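Local coordinates for putative secreted cellulose-binding protein (Streptomyces coelicolor, PDB 4OY6), which probably cleaves cellulose oxidatively at a surface-exposed copper centre, acting as a lytic polysaccharide monooxygenase of family AA10, at residues H1-V4 with R10-G13; N47-Y52 with H103-H108; G141-S146 with E150-T155; Y165-A170 with D174-L179. All coordinates share one frame; numbering follows the deposited sequence.

Interaction 1 (H1-V4 with R10-G13); sequences HGSV and RNYG. With CU (copper (II) ion), chain B.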
loop_
_atom_site.group_PDB
_atom_site.type_symbol
_atom_site.label_atom_id
_atom_site.label_comp_id
_atom_site.label_asym_id
_atom_site.label_seq_id
_atom_site.Cartn_x
_atom_site.Cartn_y
_atom_site.Cartn_z
ATOM N N HIS A 1 1.437 -12.564 -8.050
ATOM C CA HIS A 1 1.386 -11.789 -6.774
ATOM C C HIS A 1 2.467 -10.726 -6.775
ATOM O O HIS A 1 3.525 -10.921 -7.374
ATOM C CB HIS A 1 1.545 -12.732 -5.591
ATOM C CG HIS A 1 0.315 -13.519 -5.280
ATOM N ND1 HIS A 1 -0.315 -14.321 -6.202
ATOM C CD2 HIS A 1 -0.430 -13.577 -4.156
ATOM C CE1 HIS A 1 -1.373 -14.872 -5.640
ATOM N NE2 HIS A 1 -1.470 -14.434 -4.402
ATOM N N GLY A 2 2.213 -9.617 -6.111
ATOM C CA GLY A 2 3.183 -8.531 -6.101
ATOM C C GLY A 2 2.763 -7.419 -5.166
ATOM O O GLY A 2 1.894 -7.586 -4.330
ATOM N N SER A 3 3.379 -6.257 -5.362
ATOM C CA SER A 3 3.126 -5.084 -4.538
ATOM C C SER A 3 3.536 -3.832 -5.284
ATOM O O SER A 3 4.126 -3.899 -6.362
ATOM C CB SER A 3 3.892 -5.149 -3.206
ATOM O OG SER A 3 3.399 -4.199 -2.293
ATOM N N VAL A 4 3.227 -2.683 -4.693
ATOM C CA VAL A 4 3.760 -1.413 -5.147
ATOM C C VAL A 4 5.158 -1.272 -4.580
ATOM O O VAL A 4 5.356 -1.281 -3.361
ATOM C CB VAL A 4 2.888 -0.230 -4.739
ATOM C CG1 VAL A 4 3.589 1.065 -5.111
ATOM C CG2 VAL A 4 1.522 -0.309 -5.412
ATOM N N ARG A 10 3.811 -0.118 2.422
ATOM C CA ARG A 10 4.262 -0.169 3.811
ATOM C C ARG A 10 5.126 -1.400 4.082
ATOM O O ARG A 10 6.206 -1.330 4.659
ATOM C CB ARG A 10 3.094 -0.094 4.791
ATOM C CG ARG A 10 2.503 1.303 4.890
ATOM C CD ARG A 10 1.417 1.441 5.939
ATOM N NE ARG A 10 1.061 2.837 6.053
ATOM C CZ ARG A 10 0.088 3.329 6.806
ATOM N NH1 ARG A 10 -0.676 2.535 7.519
ATOM N NH2 ARG A 10 -0.110 4.642 6.818
ATOM N N ASN A 11 4.621 -2.565 3.691
ATOM C CA ASN A 11 5.331 -3.801 3.988
ATOM C C ASN A 11 6.488 -4.030 3.035
ATOM O O ASN A 11 7.546 -4.515 3.461
ATOM C CB ASN A 11 4.400 -5.010 4.119
ATOM C CG ASN A 11 3.717 -5.418 2.838
ATOM O OD1 ASN A 11 3.327 -4.599 2.021
ATOM N ND2 ASN A 11 3.520 -6.687 2.706
ATOM N N TYR A 12 6.345 -3.696 1.750
ATOM C CA TYR A 12 7.504 -3.795 0.857
ATOM C C TYR A 12 8.633 -2.888 1.330
ATOM O O TYR A 12 9.801 -3.300 1.315
ATOM C CB TYR A 12 7.126 -3.506 -0.601
ATOM C CG TYR A 12 8.274 -3.694 -1.537
ATOM C CD1 TYR A 12 8.624 -4.964 -1.975
ATOM C CD2 TYR A 12 9.047 -2.617 -1.951
ATOM C CE1 TYR A 12 9.679 -5.153 -2.815
ATOM C CE2 TYR A 12 10.144 -2.800 -2.774
ATOM C CZ TYR A 12 10.441 -4.086 -3.208
ATOM O OH TYR A 12 11.501 -4.349 -4.051
ATOM N N GLY A 13 8.298 -1.671 1.747
ATOM C CA GLY A 13 9.305 -0.750 2.243
ATOM C C GLY A 13 9.996 -1.263 3.497
ATOM O O GLY A 13 11.215 -1.181 3.593
HETATM CU CU CU B . -0.197 -14.008 -8.119
HETATM O O HOH W 1 2.196 -5.466 -0.333
#
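Val4 O approaches the Tyr12 ring obliquely and comes nearest the side chain at Tyr12 CB, 4.0 Å away, and Trp48 packs on the same ring edge-to-face. The amide of Asn11 is used at both ends: ND2 donates to Ala44 O, and a water 2.8 Å from Asn11 OD1 can donate to it, though that water has more acceptors in reach than protons. The imidazole of His1 lies edge-to-face with Tyr52 and Tyr177, and its ND1 binds copper at 1.9 Å. The water at Asn11 OD1 sits 2.6 Å from Ser3 OG, so it links strand 2-6 to helix 10-18 where the direct separation of Ser3 OG and Asn11 OD1 is 4.3 Å. Copper is also held by the terminal amine, His1 N, at 2.2 Å, which makes His1 the chelating half of the histidine brace of lytic polysaccharide monooxygenases; His108 supplies the third nitrogen. With its hydroxyl turned opposite the backbone N (chi1 -166°), Ser3 reaches toward the helix, and OG also hydrogen-bonds Ser9 OG. Ser9 OG in turn bonds Tyr12 N, tying the turn into the start of the helix. Tyr12 CB lies 4.2 Å from Ser3 OG, while its ring leads away from the strand.

Interaction 2 (N47-Y52 with H103-H108); sequences NWNGLY and HDQASH. With ZN (zinc ion), chain H; NA (sodium ion), chain L; CU (copper (II) ion), chain B.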
loop_
_atom_site.group_PDB
_atom_site.type_symbol
_atom_site.label_atom_id
_atom_site.label_comp_id
_atom_site.label_asym_id
_atom_site.label_seq_id
_atom_site.Cartn_x
_atom_site.Cartn_y
_atom_site.Cartn_z
ATOM N N ASN A 47 6.631 -12.162 3.321
ATOM C CA ASN A 47 5.601 -12.364 2.294
ATOM C C ASN A 47 5.085 -10.978 1.873
ATOM O O ASN A 47 3.942 -10.597 2.104
ATOM C CB ASN A 47 4.508 -13.263 2.817
ATOM C CG ASN A 47 3.537 -13.683 1.739
ATOM O OD1 ASN A 47 3.607 -13.198 0.620
ATOM N ND2 ASN A 47 2.627 -14.601 2.081
ATOM N N TRP A 48 5.959 -10.238 1.214
ATOM C CA TRP A 48 5.600 -8.886 0.851
ATOM C C TRP A 48 4.613 -8.876 -0.305
ATOM O O TRP A 48 3.961 -7.853 -0.524
ATOM C CB TRP A 48 6.776 -7.992 0.539
ATOM C CG TRP A 48 7.685 -8.521 -0.436
ATOM C CD1 TRP A 48 8.882 -9.135 -0.174
ATOM C CD2 TRP A 48 7.580 -8.425 -1.882
ATOM N NE1 TRP A 48 9.502 -9.466 -1.355
ATOM C CE2 TRP A 48 8.742 -9.021 -2.412
ATOM C CE3 TRP A 48 6.632 -7.853 -2.774
ATOM C CZ2 TRP A 48 8.954 -9.130 -3.779
ATOM C CZ3 TRP A 48 6.855 -7.944 -4.118
ATOM C CH2 TRP A 48 8.006 -8.590 -4.613
ATOM N N ASN A 49 4.492 -9.980 -1.042
ATOM C CA ASN A 49 3.622 -10.030 -2.209
ATOM C C ASN A 49 2.236 -10.614 -1.963
ATOM O O ASN A 49 1.474 -10.788 -2.905
ATOM C CB ASN A 49 4.336 -10.697 -3.398
ATOM C CG ASN A 49 4.538 -12.194 -3.277
ATOM O OD1 ASN A 49 4.271 -12.850 -2.271
ATOM N ND2 ASN A 49 4.985 -12.761 -4.382
ATOM N N GLY A 50 1.911 -10.908 -0.709
ATOM C CA GLY A 50 0.717 -11.637 -0.361
ATOM C C GLY A 50 -0.459 -10.855 0.202
ATOM O O GLY A 50 -1.301 -11.438 0.889
ATOM N N LEU A 51 -0.539 -9.545 -0.096
ATOM C CA LEU A 51 -1.577 -8.701 0.493
ATOM C C LEU A 51 -2.761 -8.589 -0.466
ATOM O O LEU A 51 -2.906 -7.597 -1.180
ATOM C CB LEU A 51 -0.994 -7.346 0.880
ATOM C CG LEU A 51 -1.709 -6.666 2.063
ATOM C CD1 LEU A 51 -0.914 -5.453 2.503
ATOM C CD2 LEU A 51 -3.161 -6.288 1.763
ATOM N N TYR A 52 -3.596 -9.626 -0.473
ATOM C CA TYR A 52 -4.705 -9.732 -1.395
ATOM C C TYR A 52 -5.953 -10.280 -0.705
ATOM O O TYR A 52 -5.867 -10.906 0.363
ATOM C CB TYR A 52 -4.352 -10.646 -2.600
ATOM C CG TYR A 52 -4.168 -12.082 -2.190
ATOM C CD1 TYR A 52 -2.955 -12.557 -1.698
ATOM C CD2 TYR A 52 -5.243 -12.963 -2.201
ATOM C CE1 TYR A 52 -2.806 -13.846 -1.222
ATOM C CE2 TYR A 52 -5.093 -14.260 -1.761
ATOM C CZ TYR A 52 -3.867 -14.700 -1.267
ATOM O OH TYR A 52 -3.719 -15.991 -0.816
ATOM N N HIS A 103 5.441 -4.458 -9.071
ATOM C CA HIS A 103 6.142 -5.627 -9.557
ATOM C C HIS A 103 5.242 -6.809 -9.290
ATOM O O HIS A 103 4.752 -6.966 -8.177
ATOM C CB HIS A 103 7.476 -5.809 -8.825
ATOM C CG HIS A 103 8.270 -6.950 -9.351
ATOM N ND1 HIS A 103 8.936 -6.878 -10.552
ATOM C CD2 HIS A 103 8.488 -8.190 -8.875
ATOM C CE1 HIS A 103 9.523 -8.033 -10.799
ATOM N NE2 HIS A 103 9.278 -8.838 -9.792
ATOM N N ASP A 104 5.076 -7.637 -10.316
ATOM C CA ASP A 104 4.223 -8.830 -10.294
ATOM C C ASP A 104 5.034 -10.050 -10.677
ATOM O O ASP A 104 5.491 -10.152 -11.806
ATOM C CB ASP A 104 3.039 -8.640 -11.260
ATOM C CG ASP A 104 2.092 -9.824 -11.319
ATOM O OD1 ASP A 104 2.254 -10.786 -10.530
ATOM O OD2 ASP A 104 1.173 -9.746 -12.169
ATOM N N GLN A 105 5.191 -10.965 -9.732
ATOM C CA GLN A 105 5.962 -12.185 -9.947
ATOM C C GLN A 105 5.329 -13.130 -10.981
ATOM O O GLN A 105 6.001 -13.988 -11.519
ATOM C CB GLN A 105 6.157 -12.941 -8.611
ATOM C CG GLN A 105 6.809 -12.143 -7.470
ATOM C CD GLN A 105 8.234 -11.660 -7.724
ATOM O OE1 GLN A 105 8.598 -11.249 -8.821
ATOM N NE2 GLN A 105 9.042 -11.683 -6.675
ATOM N N ALA A 106 4.037 -12.976 -11.220
ATOM C CA ALA A 106 3.249 -13.928 -12.004
ATOM C C ALA A 106 2.723 -13.374 -13.343
ATOM O O ALA A 106 2.125 -14.120 -14.111
ATOM C CB ALA A 106 2.083 -14.420 -11.167
ATOM N N SER A 107 2.927 -12.099 -13.639
ATOM C CA SER A 107 2.390 -11.507 -14.872
ATOM C C SER A 107 0.903 -11.793 -15.065
ATOM O O SER A 107 0.451 -12.257 -16.125
ATOM C CB SER A 107 3.186 -11.944 -16.109
ATOM O OG SER A 107 4.559 -11.618 -15.959
ATOM N N HIS A 108 0.129 -11.537 -14.024
ATOM C CA HIS A 108 -1.315 -11.752 -14.102
ATOM C C HIS A 108 -2.063 -10.807 -15.030
ATOM O O HIS A 108 -3.144 -11.149 -15.494
ATOM C CB HIS A 108 -1.962 -11.602 -12.737
ATOM C CG HIS A 108 -1.537 -12.598 -11.720
ATOM N ND1 HIS A 108 -1.643 -13.947 -11.909
ATOM C CD2 HIS A 108 -1.093 -12.430 -10.455
ATOM C CE1 HIS A 108 -1.245 -14.575 -10.821
ATOM N NE2 HIS A 108 -0.915 -13.676 -9.916
HETATM ZN ZN ZN H . 10.139 -10.570 -9.621
HETATM NA NA NA L . 9.982 -5.274 -11.193
HETATM CU CU CU B . -0.197 -14.008 -8.119
HETATM O O HOH W 2 10.494 -3.819 -9.833
#
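A zinc site is built here by His103 and Gln105, on which Trp48 and Asn49 pack from a type I turn running from Asn47 to Gly50. Zinc takes His103 NE2 at 1.9 Å and Gln105 OE1 at the same length, which explains why these two atoms approach so closely without a hydrogen bond. The other imidazole nitrogen, His103 ND1, binds sodium together with a water and Asn148, so both nitrogens of the ring are fixed by cations. Gln105 folds at its second torsion (chi2 -62°), which brings its amide back to the metal. Its NE2 then lies 3.9 Å from Trp48 CH2, the ring and amide planes 47° apart. That same indole corner, Trp48 CH2, has His103 CD2 at its edge, 4.3 Å away. Asn49 lays its CB over a face of the indole; its side chain crosses that of Gln105, the amide planes nearly perpendicular. At the end of strand 97-104, Asp104 OD1 accepts from Ala106 N at 2.9 Å in an Asx turn, and OD2 accepts from His108 N at 2.8 Å. The turn carries His108 NE2 to copper at 2.0 Å, completing with His1 the histidine brace typical of this enzyme family.

Interaction 3 (G141-S146 with E150-T155); sequences GSYGPS and EIPVST
Tyr143 reaches from the loop ahead of strand 148-154 back to Glu150 and Ile151 on that strand, an edge strand of the three-stranded sheet in the beta-sandwich core of the AA10 fold. The polar part is one bond. Tyr143 OH donates to Glu150 O at 2.7 Å, with a C=O...donor angle of 131° and the donor tilted 35° from the carbonyl plane. The acceptor lies at the ring edge, near its plane, so Tyr143 CE2 is also only 3.3 Å from Glu150 O. Across the ring, Gly141 O meets the other edge in plane, 3.6 Å from Tyr143 CD1; the ring is thus flanked by two carbonyl oxygens.

The apolar part is small and belongs mainly to Ile151. Ile151 CG1 lies 4.4 Å from Tyr143 CZ and 3.7 Å from the hydroxyl oxygen, Tyr143 OH, and the Ile151 side chain also touches Leu102 and Thr140. Phe113 meets the tyrosine ring edge-to-face. CG of Tyr143 stands opposite its own carbonyl carbon (chi1 -78°), which turns the ring toward strand 148-154, its long axis running roughly along it. A phenylalanine in place of Tyr143 would keep the ring, but Glu150 O would probably lose its donor and the loop its polar tie to the strand.

Backbone bonds attach both segments to neighbouring strands: Tyr143 pairs with Ala110, and Ile151 with Val100 on strand 97-104. At the far end of the contact, Pro152 CD comes within 4.3 Å of Tyr143 OH.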
loop_
_atom_site.group_PDB
_atom_site.type_symbol
_atom_site.label_atom_id
_atom_site.label_comp_id
_atom_site.label_asym_id
_atom_site.label_seq_id
_atom_site.Cartn_x
_atom_site.Cartn_y
_atom_site.Cartn_z
ATOM N N GLY A 141 -7.621 1.615 -17.293
ATOM C CA GLY A 141 -8.115 0.421 -17.979
ATOM C C GLY A 141 -7.216 -0.772 -17.716
ATOM O O GLY A 141 -6.397 -0.796 -16.791
ATOM N N SER A 142 -7.352 -1.766 -18.571
ATOM C CA SER A 142 -6.653 -3.007 -18.377
ATOM C C SER A 142 -5.181 -2.893 -18.791
ATOM O O SER A 142 -4.806 -2.094 -19.636
ATOM C CB SER A 142 -7.390 -4.120 -19.140
ATOM O OG SER A 142 -7.284 -3.936 -20.521
ATOM N N TYR A 143 -4.361 -3.711 -18.146
ATOM C CA TYR A 143 -2.962 -3.887 -18.477
ATOM C C TYR A 143 -2.764 -5.363 -18.825
ATOM O O TYR A 143 -3.210 -6.244 -18.080
ATOM C CB TYR A 143 -2.056 -3.562 -17.284
ATOM C CG TYR A 143 -1.821 -2.099 -16.990
ATOM C CD1 TYR A 143 -2.867 -1.250 -16.677
ATOM C CD2 TYR A 143 -0.543 -1.581 -16.995
ATOM C CE1 TYR A 143 -2.640 0.082 -16.382
ATOM C CE2 TYR A 143 -0.300 -0.260 -16.681
ATOM C CZ TYR A 143 -1.365 0.580 -16.397
ATOM O OH TYR A 143 -1.159 1.901 -16.058
ATOM N N GLY A 144 -2.043 -5.634 -19.904
ATOM C CA GLY A 144 -1.667 -6.996 -20.262
ATOM C C GLY A 144 -0.670 -7.596 -19.283
ATOM O O GLY A 144 -0.059 -6.891 -18.487
ATOM N N PRO A 145 -0.516 -8.915 -19.315
ATOM C CA PRO A 145 0.461 -9.567 -18.463
ATOM C C PRO A 145 1.845 -8.948 -18.596
ATOM O O PRO A 145 2.335 -8.721 -19.708
ATOM C CB PRO A 145 0.454 -11.004 -18.977
ATOM C CG PRO A 145 -0.927 -11.192 -19.477
ATOM C CD PRO A 145 -1.297 -9.883 -20.103
ATOM N N SER A 146 2.466 -8.667 -17.458
ATOM C CA SER A 146 3.819 -8.136 -17.415
ATOM C C SER A 146 4.356 -8.331 -16.007
ATOM O O SER A 146 3.582 -8.468 -15.068
ATOM C CB SER A 146 3.827 -6.638 -17.755
ATOM O OG SER A 146 5.148 -6.133 -17.833
ATOM N N GLU A 150 3.155 0.202 -14.616
ATOM C CA GLU A 150 3.344 1.586 -14.232
ATOM C C GLU A 150 2.066 2.391 -14.456
ATOM O O GLU A 150 1.447 2.307 -15.541
ATOM C CB GLU A 150 4.489 2.223 -15.029
ATOM C CG GLU A 150 5.840 1.638 -14.691
ATOM C CD GLU A 150 7.016 2.405 -15.250
ATOM O OE1 GLU A 150 6.835 3.412 -15.953
ATOM O OE2 GLU A 150 8.150 1.991 -14.962
ATOM N N ILE A 151 1.663 3.125 -13.429
ATOM C CA ILE A 151 0.506 4.002 -13.490
ATOM C C ILE A 151 1.001 5.439 -13.328
ATOM O O ILE A 151 1.479 5.803 -12.257
ATOM C CB ILE A 151 -0.532 3.735 -12.390
ATOM C CG1 ILE A 151 -0.954 2.268 -12.357
ATOM C CG2 ILE A 151 -1.739 4.639 -12.597
ATOM C CD1 ILE A 151 -0.988 1.674 -10.992
ATOM N N PRO A 152 0.914 6.247 -14.392
ATOM C CA PRO A 152 1.359 7.647 -14.295
ATOM C C PRO A 152 0.279 8.469 -13.640
ATOM O O PRO A 152 -0.769 8.705 -14.229
ATOM C CB PRO A 152 1.579 8.052 -15.741
ATOM C CG PRO A 152 0.646 7.172 -16.516
ATOM C CD PRO A 152 0.434 5.908 -15.741
ATOM N N VAL A 153 0.507 8.866 -12.398
ATOM C CA VAL A 153 -0.444 9.635 -11.596
ATOM C C VAL A 153 -0.106 11.113 -11.677
ATOM O O VAL A 153 1.068 11.491 -11.648
ATOM C CB VAL A 153 -0.434 9.140 -10.108
ATOM C CG1 VAL A 153 -1.367 9.977 -9.224
ATOM C CG2 VAL A 153 -0.856 7.681 -10.037
ATOM N N SER A 154 -1.128 11.948 -11.737
ATOM C CA SER A 154 -0.947 13.391 -11.711
ATOM C C SER A 154 -1.853 13.975 -10.658
ATOM O O SER A 154 -3.081 13.791 -10.690
ATOM C CB SER A 154 -1.301 14.005 -13.062
ATOM O OG SER A 154 -1.157 15.415 -13.047
ATOM N N THR A 155 -1.257 14.738 -9.738
ATOM C CA THR A 155 -1.997 15.452 -8.707
ATOM C C THR A 155 -1.548 16.905 -8.689
ATOM O O THR A 155 -0.475 17.228 -9.196
ATOM C CB THR A 155 -1.784 14.854 -7.290
ATOM O OG1 THR A 155 -0.463 15.157 -6.829
ATOM C CG2 THR A 155 -2.034 13.340 -7.288
#

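Interaction 4 (Y165-A170 with D174-L179); sequences YTIWQA and DQTYFL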
loop_
_atom_site.group_PDB
_atom_site.type_symbol
_atom_site.label_atom_id
_atom_site.label_comp_id
_atom_site.label_asym_id
_atom_site.label_seq_id
_atom_site.Cartn_x
_atom_site.Cartn_y
_atom_site.Cartn_z
ATOM N N TYR A 165 -3.229 4.972 -1.873
ATOM C CA TYR A 165 -3.871 3.669 -1.779
ATOM C C TYR A 165 -4.110 3.170 -3.195
ATOM O O TYR A 165 -4.896 3.748 -3.934
ATOM C CB TYR A 165 -5.174 3.759 -1.014
ATOM C CG TYR A 165 -5.770 2.453 -0.534
ATOM C CD1 TYR A 165 -5.016 1.540 0.189
ATOM C CD2 TYR A 165 -7.131 2.155 -0.691
ATOM C CE1 TYR A 165 -5.581 0.396 0.738
ATOM C CE2 TYR A 165 -7.700 1.024 -0.153
ATOM C CZ TYR A 165 -6.913 0.148 0.574
ATOM O OH TYR A 165 -7.527 -0.943 1.143
ATOM N N THR A 166 -3.399 2.106 -3.551
ATOM C CA THR A 166 -3.481 1.516 -4.860
ATOM C C THR A 166 -4.198 0.180 -4.764
ATOM O O THR A 166 -3.834 -0.675 -3.963
ATOM C CB THR A 166 -2.068 1.285 -5.450
ATOM O OG1 THR A 166 -1.378 2.525 -5.569
ATOM C CG2 THR A 166 -2.136 0.616 -6.797
ATOM N N ILE A 167 -5.242 0.045 -5.573
ATOM C CA ILE A 167 -6.023 -1.185 -5.655
ATOM C C ILE A 167 -5.782 -1.806 -7.024
ATOM O O ILE A 167 -6.075 -1.195 -8.045
ATOM C CB ILE A 167 -7.523 -0.924 -5.410
ATOM C CG1 ILE A 167 -7.724 -0.213 -4.063
ATOM C CG2 ILE A 167 -8.293 -2.230 -5.466
ATOM C CD1 ILE A 167 -9.146 0.090 -3.692
ATOM N N TRP A 168 -5.223 -3.012 -7.018
ATOM C CA TRP A 168 -4.901 -3.771 -8.223
ATOM C C TRP A 168 -5.896 -4.909 -8.345
ATOM O O TRP A 168 -5.880 -5.828 -7.530
ATOM C CB TRP A 168 -3.479 -4.310 -8.132
ATOM C CG TRP A 168 -3.059 -5.350 -9.127
ATOM C CD1 TRP A 168 -3.569 -5.599 -10.369
ATOM C CD2 TRP A 168 -1.999 -6.283 -8.929
ATOM N NE1 TRP A 168 -2.889 -6.650 -10.943
ATOM C CE2 TRP A 168 -1.915 -7.081 -10.079
ATOM C CE3 TRP A 168 -1.115 -6.528 -7.864
ATOM C CZ2 TRP A 168 -0.986 -8.119 -10.192
ATOM C CZ3 TRP A 168 -0.199 -7.535 -7.978
ATOM C CH2 TRP A 168 -0.150 -8.335 -9.127
ATOM N N GLN A 169 -6.753 -4.853 -9.356
ATOM C CA GLN A 169 -7.654 -5.952 -9.664
ATOM C C GLN A 169 -6.952 -6.829 -10.700
ATOM O O GLN A 169 -6.774 -6.405 -11.844
ATOM C CB GLN A 169 -8.990 -5.438 -10.209
ATOM C CG GLN A 169 -9.967 -6.542 -10.558
ATOM C CD GLN A 169 -10.477 -7.265 -9.350
ATOM O OE1 GLN A 169 -10.583 -6.707 -8.253
ATOM N NE2 GLN A 169 -10.867 -8.523 -9.560
ATOM N N ALA A 170 -6.501 -8.007 -10.284
ATOM C CA ALA A 170 -5.746 -8.875 -11.179
ATOM C C ALA A 170 -6.679 -9.509 -12.205
ATOM O O ALA A 170 -7.877 -9.636 -11.957
ATOM C CB ALA A 170 -5.012 -9.925 -10.381
ATOM N N ASP A 174 -10.871 -13.308 -9.760
ATOM C CA ASP A 174 -11.301 -12.188 -8.925
ATOM C C ASP A 174 -10.396 -12.150 -7.688
ATOM O O ASP A 174 -10.681 -12.757 -6.654
ATOM C CB ASP A 174 -12.776 -12.291 -8.543
ATOM C CG ASP A 174 -13.263 -11.093 -7.748
ATOM O OD1 ASP A 174 -12.500 -10.115 -7.628
ATOM O OD2 ASP A 174 -14.398 -11.128 -7.219
ATOM N N GLN A 175 -9.290 -11.444 -7.839
ATOM C CA GLN A 175 -8.291 -11.299 -6.784
ATOM C C GLN A 175 -7.806 -9.853 -6.831
ATOM O O GLN A 175 -7.545 -9.305 -7.909
ATOM C CB GLN A 175 -7.143 -12.255 -7.016
ATOM C CG GLN A 175 -6.055 -12.211 -5.962
ATOM C CD GLN A 175 -5.036 -13.287 -6.205
ATOM O OE1 GLN A 175 -4.118 -13.134 -7.016
ATOM N NE2 GLN A 175 -5.220 -14.414 -5.540
ATOM N N THR A 176 -7.696 -9.248 -5.656
ATOM C CA THR A 176 -7.455 -7.817 -5.544
ATOM C C THR A 176 -6.389 -7.580 -4.476
ATOM O O THR A 176 -6.439 -8.168 -3.397
ATOM C CB THR A 176 -8.732 -7.082 -5.107
ATOM O OG1 THR A 176 -9.870 -7.592 -5.815
ATOM C CG2 THR A 176 -8.594 -5.572 -5.318
ATOM N N TYR A 177 -5.436 -6.698 -4.787
ATOM C CA TYR A 177 -4.358 -6.307 -3.886
ATOM C C TYR A 177 -4.590 -4.878 -3.424
ATOM O O TYR A 177 -4.984 -4.040 -4.221
ATOM C CB TYR A 177 -2.998 -6.446 -4.575
ATOM C CG TYR A 177 -2.702 -7.835 -5.079
ATOM C CD1 TYR A 177 -3.371 -8.368 -6.178
ATOM C CD2 TYR A 177 -1.752 -8.627 -4.464
ATOM C CE1 TYR A 177 -3.090 -9.648 -6.631
ATOM C CE2 TYR A 177 -1.476 -9.928 -4.908
ATOM C CZ TYR A 177 -2.172 -10.430 -5.991
ATOM O OH TYR A 177 -1.915 -11.716 -6.419
ATOM N N PHE A 178 -4.314 -4.623 -2.145
ATOM C CA PHE A 178 -4.636 -3.344 -1.496
ATOM C C PHE A 178 -3.358 -2.779 -0.889
ATOM O O PHE A 178 -2.882 -3.281 0.126
ATOM C CB PHE A 178 -5.692 -3.535 -0.394
ATOM C CG PHE A 178 -6.989 -4.113 -0.912
ATOM C CD1 PHE A 178 -7.195 -5.478 -0.973
ATOM C CD2 PHE A 178 -8.012 -3.281 -1.326
ATOM C CE1 PHE A 178 -8.389 -5.983 -1.462
ATOM C CE2 PHE A 178 -9.201 -3.781 -1.818
ATOM C CZ PHE A 178 -9.390 -5.134 -1.879
ATOM N N LEU A 179 -2.795 -1.777 -1.550
ATOM C CA LEU A 179 -1.425 -1.338 -1.235
ATOM C C LEU A 179 -1.389 0.122 -0.756
ATOM O O LEU A 179 -1.613 1.063 -1.537
ATOM C CB LEU A 179 -0.523 -1.462 -2.456
ATOM C CG LEU A 179 -0.258 -2.816 -3.086
ATOM C CD1 LEU A 179 -0.200 -4.018 -2.154
ATOM C CD2 LEU A 179 -1.154 -3.092 -4.246
HETATM O O HOH W 3 0.217 2.499 -3.198
HETATM O O HOH W 4 -13.025 -7.551 -6.985
#
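Gln169 OE1 is gripped twice, by the hydroxyl of Thr176 OG1 at 2.7 Å and by a proton of a water. The same water donates to Asp174 OD1, and Gln169 NE2 adds a direct bond to that oxygen at 3.0 Å, nearly in its own amide plane and on the anti side of the carboxylate but tilted out of its plane. A bend at the second torsion (chi2 69°) swings the amide across to the opposite strand for this. Asp174 OD2 is taken by Ala57 N. An alanine in place of Gln169 would remove both amide ends and is likely to leave Thr176 OG1 and Asp174 OD1 without their partner across the hairpin.

Strands 161-170 and 175-184 form an antiparallel beta hairpin. Thr166 with Leu179 and Trp168 with Tyr177 are hydrogen-bonded pairs; Ile167 with Phe178 and Gln169 with Thr176 are non-hydrogen-bonded. On the Trp168 face, the six-membered ring of the indole and the Tyr177 ring make an offset stack, centroids 4.2 Å apart and planes at 20°, with Trp168 CZ3 over the centre of the phenol ring. On the other face Ile167 CG2 presses to 3.4 Å from Thr176 CG2, a tight fit, and Phe178 CD2 lies 3.4 Å from Tyr165 OH, which itself bonds Leu69 O.

Tyr177 OH donates weakly to Gln175 OE1, while Gln175 NE2 bonds Asn54 OD1, and the Tyr177 ring meets His1 edge-to-face. The nearest side-chain atom of Tyr177 is about 3 Å from copper, so the stack on Trp168 and the hairpin bonds probably fix the aromatic group beside the metal.

From the N terminus the four contacts close in series, none nesting in or crossing another. Interaction 1 closes the short turn between strand 2-6 and helix 10-18. Interaction 2 spans about fifty residues, bringing the loop after helix 43-46 against the end of strand 97-104. Interaction 3 folds the loop before strand 148-154 back on that strand, and interaction 4 is the hairpin of strands 161-170 and 175-184. Strand 97-104 lies between strands 2-6 and 148-154 in one sheet, so interactions 1, 2 and 3 share it; Ser107 also packs on Pro145. The hairpin belongs to the other sheet, and Tyr177 brings it to His1 beside the copper shared by interactions 1 and 2.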